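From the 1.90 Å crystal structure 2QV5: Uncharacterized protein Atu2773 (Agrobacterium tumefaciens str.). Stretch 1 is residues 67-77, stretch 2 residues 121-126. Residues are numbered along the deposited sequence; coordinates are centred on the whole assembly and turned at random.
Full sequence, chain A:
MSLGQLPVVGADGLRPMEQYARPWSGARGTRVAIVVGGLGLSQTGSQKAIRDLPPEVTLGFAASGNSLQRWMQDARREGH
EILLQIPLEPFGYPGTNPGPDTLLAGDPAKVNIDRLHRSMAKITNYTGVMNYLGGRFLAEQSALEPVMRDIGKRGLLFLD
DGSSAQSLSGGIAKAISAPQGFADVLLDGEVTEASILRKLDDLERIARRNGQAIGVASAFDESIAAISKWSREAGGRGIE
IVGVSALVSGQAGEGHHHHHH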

# COMPACT_ATOMS: atom_id res chain seq x y z
N SER A 67 -11.16 -6.24 -13.28
CA SER A 67 -12.12 -5.16 -13.06
C SER A 67 -11.53 -4.02 -12.23
O SER A 67 -12.22 -3.40 -11.40
CB SER A 67 -13.41 -5.69 -12.41
OG SER A 67 -14.07 -6.58 -13.29
N LEU A 68 -10.24 -3.75 -12.46
CA LEU A 68 -9.51 -2.73 -11.70
C LEU A 68 -10.14 -1.35 -11.86
O LEU A 68 -10.29 -0.64 -10.88
CB LEU A 68 -8.03 -2.71 -12.08
CG LEU A 68 -7.22 -3.93 -11.62
CD1 LEU A 68 -5.80 -3.84 -12.11
CD2 LEU A 68 -7.27 -4.14 -10.10
N GLN A 69 -10.54 -1.02 -13.08
CA GLN A 69 -11.25 0.24 -13.34
C GLN A 69 -12.56 0.34 -12.56
O GLN A 69 -12.89 1.41 -12.03
CB GLN A 69 -11.51 0.39 -14.84
CG GLN A 69 -11.62 1.82 -15.31
CD GLN A 69 -11.79 1.92 -16.82
OE1 GLN A 69 -12.68 2.62 -17.30
NE2 GLN A 69 -10.93 1.23 -17.56
N ARG A 70 -13.32 -0.76 -12.50
CA ARG A 70 -14.56 -0.78 -11.70
C ARG A 70 -14.28 -0.52 -10.22
O ARG A 70 -14.91 0.36 -9.61
CB ARG A 70 -15.31 -2.12 -11.84
CG ARG A 70 -16.58 -2.14 -11.00
CD ARG A 70 -17.04 -3.53 -10.60
NE ARG A 70 -18.33 -3.43 -9.92
CZ ARG A 70 -19.23 -4.40 -9.82
NH1 ARG A 70 -19.00 -5.59 -10.35
NH2 ARG A 70 -20.37 -4.18 -9.18
N TRP A 71 -13.34 -1.27 -9.64
CA TRP A 71 -13.06 -1.14 -8.21
C TRP A 71 -12.38 0.21 -7.89
O TRP A 71 -12.61 0.78 -6.83
CB TRP A 71 -12.30 -2.37 -7.66
CG TRP A 71 -13.09 -3.64 -7.88
CD1 TRP A 71 -12.68 -4.75 -8.57
CD2 TRP A 71 -14.45 -3.90 -7.47
NE1 TRP A 71 -13.69 -5.68 -8.60
CE2 TRP A 71 -14.78 -5.19 -7.93
CE3 TRP A 71 -15.40 -3.17 -6.75
CZ2 TRP A 71 -16.04 -5.76 -7.70
CZ3 TRP A 71 -16.65 -3.74 -6.53
CH2 TRP A 71 -16.96 -5.02 -7.01
N MET A 72 -11.61 0.72 -8.84
CA MET A 72 -10.97 2.06 -8.76
C MET A 72 -12.06 3.15 -8.59
O MET A 72 -12.03 3.95 -7.64
CB MET A 72 -10.18 2.29 -10.06
CG MET A 72 -8.92 3.13 -10.03
SD MET A 72 -8.95 4.24 -11.47
CE MET A 72 -10.08 5.37 -10.67
N GLN A 73 -13.02 3.16 -9.51
CA GLN A 73 -14.10 4.17 -9.50
C GLN A 73 -14.99 4.07 -8.26
O GLN A 73 -15.36 5.10 -7.72
CB GLN A 73 -14.95 4.06 -10.78
CG GLN A 73 -14.21 4.43 -12.07
CD GLN A 73 -14.97 4.02 -13.33
OE1 GLN A 73 -16.19 3.83 -13.32
NE2 GLN A 73 -14.24 3.90 -14.44
N ASP A 74 -15.32 2.85 -7.83
CA ASP A 74 -16.09 2.62 -6.61
C ASP A 74 -15.33 3.13 -5.38
O ASP A 74 -15.90 3.83 -4.55
CB ASP A 74 -16.41 1.12 -6.41
CG ASP A 74 -17.45 0.60 -7.40
OD1 ASP A 74 -17.82 1.30 -8.37
OD2 ASP A 74 -17.91 -0.55 -7.20
N ALA A 75 -14.05 2.80 -5.28
CA ALA A 75 -13.24 3.23 -4.12
C ALA A 75 -13.12 4.74 -4.02
O ALA A 75 -13.35 5.32 -2.95
CB ALA A 75 -11.88 2.58 -4.16
N ARG A 76 -12.81 5.39 -5.15
CA ARG A 76 -12.64 6.85 -5.19
C ARG A 76 -13.96 7.60 -5.01
O ARG A 76 -13.97 8.70 -4.46
CB ARG A 76 -11.94 7.29 -6.48
CG ARG A 76 -10.49 6.81 -6.59
CD ARG A 76 -9.64 7.44 -5.51
NE ARG A 76 -9.46 8.87 -5.71
CZ ARG A 76 -8.92 9.69 -4.81
NH1 ARG A 76 -8.52 9.22 -3.64
NH2 ARG A 76 -8.78 10.98 -5.09
N ARG A 77 -15.06 6.99 -5.46
CA ARG A 77 -16.39 7.55 -5.24
C ARG A 77 -16.67 7.66 -3.75
O ARG A 77 -17.16 8.69 -3.28
CB ARG A 77 -17.47 6.72 -5.92
CG ARG A 77 -18.87 7.16 -5.57
CD ARG A 77 -19.96 6.60 -6.46
NE ARG A 77 -21.24 6.79 -5.77
CZ ARG A 77 -21.89 7.95 -5.69
NH1 ARG A 77 -23.02 8.02 -5.01
NH2 ARG A 77 -21.43 9.04 -6.30
N ALA A 121 0.17 1.67 -15.32
CA ALA A 121 -0.81 2.16 -16.27
C ALA A 121 -2.19 1.54 -16.11
O ALA A 121 -3.15 1.97 -16.76
CB ALA A 121 -0.28 1.93 -17.70
N LYS A 122 -2.32 0.55 -15.23
CA LYS A 122 -3.58 -0.19 -15.10
C LYS A 122 -4.67 0.51 -14.32
O LYS A 122 -5.86 0.24 -14.53
CB LYS A 122 -3.32 -1.59 -14.56
CG LYS A 122 -2.75 -2.52 -15.62
CD LYS A 122 -2.36 -3.83 -15.01
CE LYS A 122 -1.80 -4.77 -16.07
NZ LYS A 122 -1.33 -6.03 -15.43
N ILE A 123 -4.28 1.39 -13.39
CA ILE A 123 -5.21 2.28 -12.69
C ILE A 123 -4.65 3.71 -12.66
O ILE A 123 -3.54 3.96 -13.10
CB ILE A 123 -5.49 1.84 -11.23
CG1 ILE A 123 -4.21 1.73 -10.41
CG2 ILE A 123 -6.27 0.50 -11.18
CD1 ILE A 123 -4.46 1.73 -8.91
N THR A 124 -5.43 4.64 -12.13
CA THR A 124 -4.96 6.00 -11.94
C THR A 124 -5.39 6.45 -10.56
O THR A 124 -6.08 5.70 -9.86
CB THR A 124 -5.46 6.96 -13.06
OG1 THR A 124 -4.95 8.28 -12.85
CG2 THR A 124 -6.98 7.01 -13.11
N ASN A 125 -4.95 7.64 -10.16
CA ASN A 125 -5.40 8.31 -8.95
C ASN A 125 -4.97 7.63 -7.65
O ASN A 125 -5.68 7.66 -6.64
CB ASN A 125 -6.91 8.61 -9.02
CG ASN A 125 -7.25 9.62 -10.11
OD1 ASN A 125 -6.57 9.70 -11.15
ND2 ASN A 125 -8.26 10.41 -9.88
N TYR A 126 -3.79 7.03 -7.71
CA TYR A 126 -3.17 6.42 -6.53
C TYR A 126 -2.02 7.31 -6.03
O TYR A 126 -1.43 8.04 -6.80
CB TYR A 126 -2.71 4.98 -6.80
CG TYR A 126 -1.81 4.78 -8.00
CD1 TYR A 126 -0.42 4.77 -7.86
CD2 TYR A 126 -2.34 4.57 -9.27
CE1 TYR A 126 0.41 4.57 -8.96
CE2 TYR A 126 -1.53 4.38 -10.37
CZ TYR A 126 -0.16 4.38 -10.21
OH TYR A 126 0.64 4.18 -11.30
O HOH W 1 -10.15 9.68 -8.30

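The contact sets one face of a helix, residues 68-77, against a short irregular segment, residues 121-126, and buries 334 Å² counted over both sides. Its first rule is spacing. Leu68, Met72 and Arg76 stand four residues apart, close to one turn of helix each, so all three aim their CA-to-CB bonds toward the segment. The helix is held in register by regular i to i+4 backbone bonds, among them Met72 N to Leu68 O at 2.8 Å and Arg76 N to Met72 O at 3.0 Å, and these fix the spacing of the three side chains. The partner needs no regular structure of its own to meet them: going along the segment from Lys122 to Asn125, contacts move along the helix from Leu68 to Arg76.

The apolar part centres on Ile123, which is buried and serves two helix residues at once. Its CG2 lies 3.8 Å from Leu68 CB, and its CB lies 3.9 Å from Met72 CG; both are ordinary packing distances between carbons. Ile123 CG2 lies between the two helix side chains, since it is also 3.9 Å from Met72 CG. Leu68 also touches the aliphatic start of Lys122, with Leu68 CD1 at 4.1 Å from Lys122 CB. The lysine lends carbon to the contact while its extended chain leads the charged end away, where NZ finds a partner elsewhere in the structure.

Met72 has the largest area covered by the other stretch, 73 Å², and joins the apolar group to the polar one. Its chi1 of -148° and chi2 of -137° both lie between the usual wells, and in this conformation the sulfur sits beside the backbone of Thr124. Thr124 N gives Met72 SD a weak hydrogen bond, 3.6 Å long but nearly straight, with an angle of 167° at the hydrogen. Sulfur is a poor acceptor, so the long distance is expected. The same SD packs 3.8 Å from Thr124 CG2, a contact that adds carbon surface around the sulfur.

At the far end the pairing of Arg76 with Asn125 is polar but indirect. The CA atoms are 8.3 Å apart, and the closest approach, Arg76 NE to Asn125 O at 4.1 Å, places that carbonyl oxygen over one face of the guanidinium instead of in its plane. A water supplies the link: it accepts from Arg76 NE at 2.8 Å and from Asn125 ND2 at 2.6 Å, joining two donors that could not satisfy each other. The three m rotamers at chi1, chi2 and chi3 fold the arginine so that NE comes near Asn125, while NH1 is bonded elsewhere in the structure.

Support within the segment completes the design. Thr124 OG1 donates to Asn125 OD1 at 2.7 Å, tying down the amide group whose ND2 holds the water. Asn125 itself has positive phi, 68°, and its CA-to-CB bond still points toward the helix.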